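Local coordinates for protein tRNA uridine(34) acetyltransferase (Methanocaldococcus infernus, PDB 6IA8) that catalyses formation of carboxymethyluridine at the wobble uridine of tRNAs from acetyl-CoA and S-adenosyl-L-methionine, using a [4Fe-4S] cluster, at residues A[358-361]-A[362-366]; A[320-323]-A[324-328]. All coordinates share one frame; numbering follows the deposited sequence.

Overall arrangement
Two helix ends that lie against each other are described here, the centres of the two interactions about 12 Å apart. Interaction 2, at the end of helix 312-325, comes first in the chain and is partly buried; interaction 1, at the end of helix 353-364, lies on the surface, farther from the middle of the chain. The two meet where Tyr360 and Met361 pack against Ser320, and Met361 also reaches Lys323. In segment 362-366, mostly exposed, a glutamate and a lysine approach tyrosines and a glycine turns the chain. In segment 324-328, a serine hydroxyl and apolar side chains do the work, and the chain leaves the helix through a methionine and a proline.

Interaction 1 (A[358-361]-A[362-366]); sequences YKYM and EKKGL
Tyr358 and Glu362 are brought together by unlike first torsions: the tyrosine ring swings opposite its backbone N (chi1 -179°), whereas the glutamate keeps CG beside N and runs straight on to its carboxylate. OE2 of Glu362 arrives at a slant, 3.3 Å from CE2 of Tyr358, with carboxylate and ring planes turned 43° apart. The same ring makes a cation-pi contact with Lys382. Further along, a bend at chi2 (71°) carries the Lys364 chain across Tyr360, its CD over one ring face near the rim and its CE 3.6 Å from the Tyr360 OH. Tyr360 itself rests on Ile316 of helix 312-325.

In the backbone, Glu362, Lys363 and Lys364 donate their N-H groups four residues back, to Tyr358, Lys359 and Tyr360. The pattern then changes. Leu366 N reaches back to Met361 O at 2.9 Å, and inside that loop Gly365 N bonds to Glu362 O at 3.2 Å, with positive phi at the glycine. Met361 CE packs 4.0 Å from Leu366 CB, an apolar contact that spans the turn from the last helical residues to the chain beyond. This combination is a Schellman motif ending helix 353-364.

Interaction 2 (A[320-323]-A[324-328]); sequences SYAK and SIMPK. With SO4 (sulfate ion), chain B.
Tyr321 and Ile325 cross at a slant one helical turn apart, the isoleucine reaching the phenol ring with both of its branches. CG2 of Ile325 stands over a face of the Tyr321 ring, 4.3 Å from its centroid and 27° off the normal, a CH-pi contact. The other branch comes in past the rim on the CE2 side, CD1 of Ile325 lying 3.6 Å from CE2 of Tyr321. This spread depends on chi1 of Ile325 (66°), which sets CG1 between the backbone N and the carbonyl carbon and leaves CG2 beside N. An alanine in place of Tyr321 is likely to strip Ile325 of the ring that its CG2 and CD1 touch, leaving that side chain freer to turn.

Ser324 turns its OG back along the helix and donates to Tyr321 O at 2.7 Å. The same carbonyl accepts Ile325 N at 3.2 Å, so two donors grip one oxygen. Ile325 N is shared in turn, for it also bonds to Ala322 O at 3.3 Å, approaching from above the carbonyl plane (66° out of it). Beyond Ile325, one water donates to both Lys323 O and Met326 O, 2.7 Å from each, and bridges the helix to the outgoing chain. Lys328 N then donates to O2 of a sulfate at 2.9 Å, an ion probably taken from the crystallisation liquor.

Tyr321, Ala322 and Met326 face helix 264-276, meeting Lys268, Phe271 and Phe275 respectively. Ser320 packs against Val357 of helix 353-364, while its hydroxyl bonds back to Ile316 O. Helix 312-325 thus touches helices 264-276 and 353-364, and Met326, just past its end, meets Val285 and Ile287 on strand 284-287 of the parallel sheet.

Interaction 1 (A[358-361]-A[362-366])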
# COMPACT_ATOMS: atom_id res chain seq x y z
N TYR A 358 -19.08 -0.95 -8.51
CA TYR A 358 -18.81 -1.14 -9.93
C TYR A 358 -20.08 -0.97 -10.77
O TYR A 358 -20.10 -0.24 -11.77
CB TYR A 358 -18.18 -2.53 -10.14
CG TYR A 358 -17.83 -2.85 -11.58
CD1 TYR A 358 -16.61 -2.48 -12.13
CD2 TYR A 358 -18.72 -3.56 -12.39
CE1 TYR A 358 -16.28 -2.78 -13.44
CE2 TYR A 358 -18.40 -3.87 -13.71
CZ TYR A 358 -17.18 -3.48 -14.22
OH TYR A 358 -16.87 -3.79 -15.53
N LYS A 359 -21.16 -1.64 -10.37
CA LYS A 359 -22.39 -1.57 -11.16
C LYS A 359 -23.00 -0.17 -11.11
O LYS A 359 -23.60 0.30 -12.09
CB LYS A 359 -23.38 -2.61 -10.65
CG LYS A 359 -22.94 -4.05 -10.92
CD LYS A 359 -24.02 -5.05 -10.51
CE LYS A 359 -23.60 -6.47 -10.84
NZ LYS A 359 -24.62 -7.47 -10.43
N TYR A 360 -22.87 0.50 -9.96
CA TYR A 360 -23.34 1.88 -9.88
C TYR A 360 -22.58 2.78 -10.85
O TYR A 360 -23.17 3.58 -11.57
CB TYR A 360 -23.20 2.39 -8.44
CG TYR A 360 -23.75 3.77 -8.21
CD1 TYR A 360 -25.09 3.96 -7.92
CD2 TYR A 360 -22.93 4.90 -8.26
CE1 TYR A 360 -25.59 5.22 -7.68
CE2 TYR A 360 -23.43 6.16 -8.03
CZ TYR A 360 -24.77 6.31 -7.74
OH TYR A 360 -25.28 7.57 -7.53
N MET A 361 -21.26 2.63 -10.89
CA MET A 361 -20.45 3.43 -11.80
C MET A 361 -20.78 3.13 -13.25
O MET A 361 -20.81 4.04 -14.09
CB MET A 361 -18.97 3.18 -11.50
CG MET A 361 -18.54 3.71 -10.12
SD MET A 361 -16.78 3.43 -9.69
CE MET A 361 -15.99 4.62 -10.77
N GLU A 362 -21.03 1.86 -13.58
CA GLU A 362 -21.49 1.54 -14.93
C GLU A 362 -22.75 2.31 -15.27
O GLU A 362 -22.85 2.94 -16.33
CB GLU A 362 -21.75 0.03 -15.08
CG GLU A 362 -20.53 -0.86 -15.04
CD GLU A 362 -20.90 -2.32 -15.26
OE1 GLU A 362 -21.77 -2.84 -14.51
OE2 GLU A 362 -20.37 -2.95 -16.22
N LYS A 363 -23.75 2.23 -14.38
CA LYS A 363 -25.03 2.87 -14.62
C LYS A 363 -24.86 4.36 -14.83
O LYS A 363 -25.56 4.95 -15.66
CB LYS A 363 -25.96 2.60 -13.42
CG LYS A 363 -27.36 3.17 -13.56
CD LYS A 363 -28.20 2.74 -12.34
CE LYS A 363 -29.60 3.32 -12.39
NZ LYS A 363 -30.49 2.65 -11.40
N LYS A 364 -23.97 4.99 -14.08
CA LYS A 364 -23.82 6.44 -14.13
C LYS A 364 -22.75 6.90 -15.12
O LYS A 364 -22.50 8.10 -15.22
CB LYS A 364 -23.49 6.96 -12.73
CG LYS A 364 -24.57 7.79 -12.08
CD LYS A 364 -25.76 6.97 -11.67
CE LYS A 364 -26.74 7.81 -10.86
NZ LYS A 364 -27.97 7.04 -10.47
N GLY A 365 -22.10 5.98 -15.83
CA GLY A 365 -21.05 6.37 -16.75
C GLY A 365 -19.80 6.90 -16.09
O GLY A 365 -19.09 7.69 -16.69
N LEU A 366 -19.51 6.49 -14.86
CA LEU A 366 -18.30 6.93 -14.17
C LEU A 366 -17.14 5.99 -14.51
O LEU A 366 -17.25 4.78 -14.34
CB LEU A 366 -18.56 6.97 -12.67
CG LEU A 366 -19.70 7.86 -12.19
CD1 LEU A 366 -20.00 7.66 -10.72
CD2 LEU A 366 -19.38 9.33 -12.45

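Interaction 2 (A[320-323]-A[324-328])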
# COMPACT_ATOMS: atom_id res chain seq x y z
N SER A 320 -18.18 5.55 -5.08
CA SER A 320 -18.21 5.70 -6.53
C SER A 320 -17.64 7.05 -6.96
O SER A 320 -16.81 7.15 -7.89
CB SER A 320 -19.64 5.54 -7.04
OG SER A 320 -20.07 4.19 -6.93
N TYR A 321 -18.01 8.12 -6.25
CA TYR A 321 -17.39 9.41 -6.49
C TYR A 321 -15.88 9.32 -6.30
O TYR A 321 -15.11 9.77 -7.16
CB TYR A 321 -17.98 10.48 -5.56
CG TYR A 321 -17.27 11.80 -5.70
CD1 TYR A 321 -17.55 12.65 -6.77
CD2 TYR A 321 -16.27 12.17 -4.82
CE1 TYR A 321 -16.88 13.85 -6.93
CE2 TYR A 321 -15.58 13.35 -4.97
CZ TYR A 321 -15.88 14.19 -6.02
OH TYR A 321 -15.18 15.36 -6.15
N ALA A 322 -15.44 8.81 -5.16
CA ALA A 322 -14.01 8.75 -4.88
C ALA A 322 -13.26 8.04 -6.00
O ALA A 322 -12.23 8.53 -6.46
CB ALA A 322 -13.75 8.05 -3.55
N LYS A 323 -13.76 6.88 -6.44
CA LYS A 323 -13.07 6.18 -7.53
C LYS A 323 -13.10 6.97 -8.83
O LYS A 323 -12.16 6.87 -9.64
CB LYS A 323 -13.69 4.81 -7.73
CG LYS A 323 -13.35 3.82 -6.59
CD LYS A 323 -13.81 2.40 -6.95
CE LYS A 323 -12.63 1.43 -6.85
NZ LYS A 323 -13.01 0.03 -7.15
N SER A 324 -14.18 7.70 -9.10
CA SER A 324 -14.27 8.43 -10.36
C SER A 324 -13.25 9.56 -10.43
O SER A 324 -12.93 10.02 -11.54
CB SER A 324 -15.68 9.01 -10.55
OG SER A 324 -15.85 10.13 -9.71
N ILE A 325 -12.78 10.07 -9.30
CA ILE A 325 -11.78 11.15 -9.30
C ILE A 325 -10.40 10.68 -8.90
O ILE A 325 -9.49 11.50 -8.84
CB ILE A 325 -12.20 12.34 -8.41
CG1 ILE A 325 -12.22 11.89 -6.93
CG2 ILE A 325 -13.53 12.89 -8.89
CD1 ILE A 325 -12.11 13.06 -5.93
N MET A 326 -10.21 9.40 -8.60
CA MET A 326 -8.89 8.93 -8.17
C MET A 326 -7.86 9.11 -9.28
O MET A 326 -8.11 8.69 -10.41
CB MET A 326 -8.93 7.45 -7.79
CG MET A 326 -8.90 7.18 -6.34
SD MET A 326 -9.20 5.44 -6.02
CE MET A 326 -10.15 5.63 -4.48
N PRO A 327 -6.71 9.73 -9.02
CA PRO A 327 -5.69 9.85 -10.07
C PRO A 327 -5.14 8.50 -10.50
O PRO A 327 -5.31 7.47 -9.84
CB PRO A 327 -4.60 10.71 -9.43
CG PRO A 327 -5.35 11.48 -8.32
CD PRO A 327 -6.42 10.55 -7.84
N LYS A 328 -4.44 8.52 -11.62
CA LYS A 328 -3.87 7.31 -12.18
C LYS A 328 -2.79 6.74 -11.29
O LYS A 328 -2.42 5.57 -11.46
CB LYS A 328 -3.27 7.59 -13.56
CG LYS A 328 -4.30 8.03 -14.61
CD LYS A 328 -3.61 8.38 -15.94
CE LYS A 328 -4.61 8.83 -16.99
NZ LYS A 328 -4.02 8.85 -18.36
S SO4 B . -4.78 11.98 -13.22
O1 SO4 B . -4.39 12.33 -14.58
O2 SO4 B . -3.75 11.12 -12.63
O3 SO4 B . -6.02 11.25 -13.25
O4 SO4 B . -5.00 13.19 -12.43
O HOH W 1 -10.15 7.16 -11.40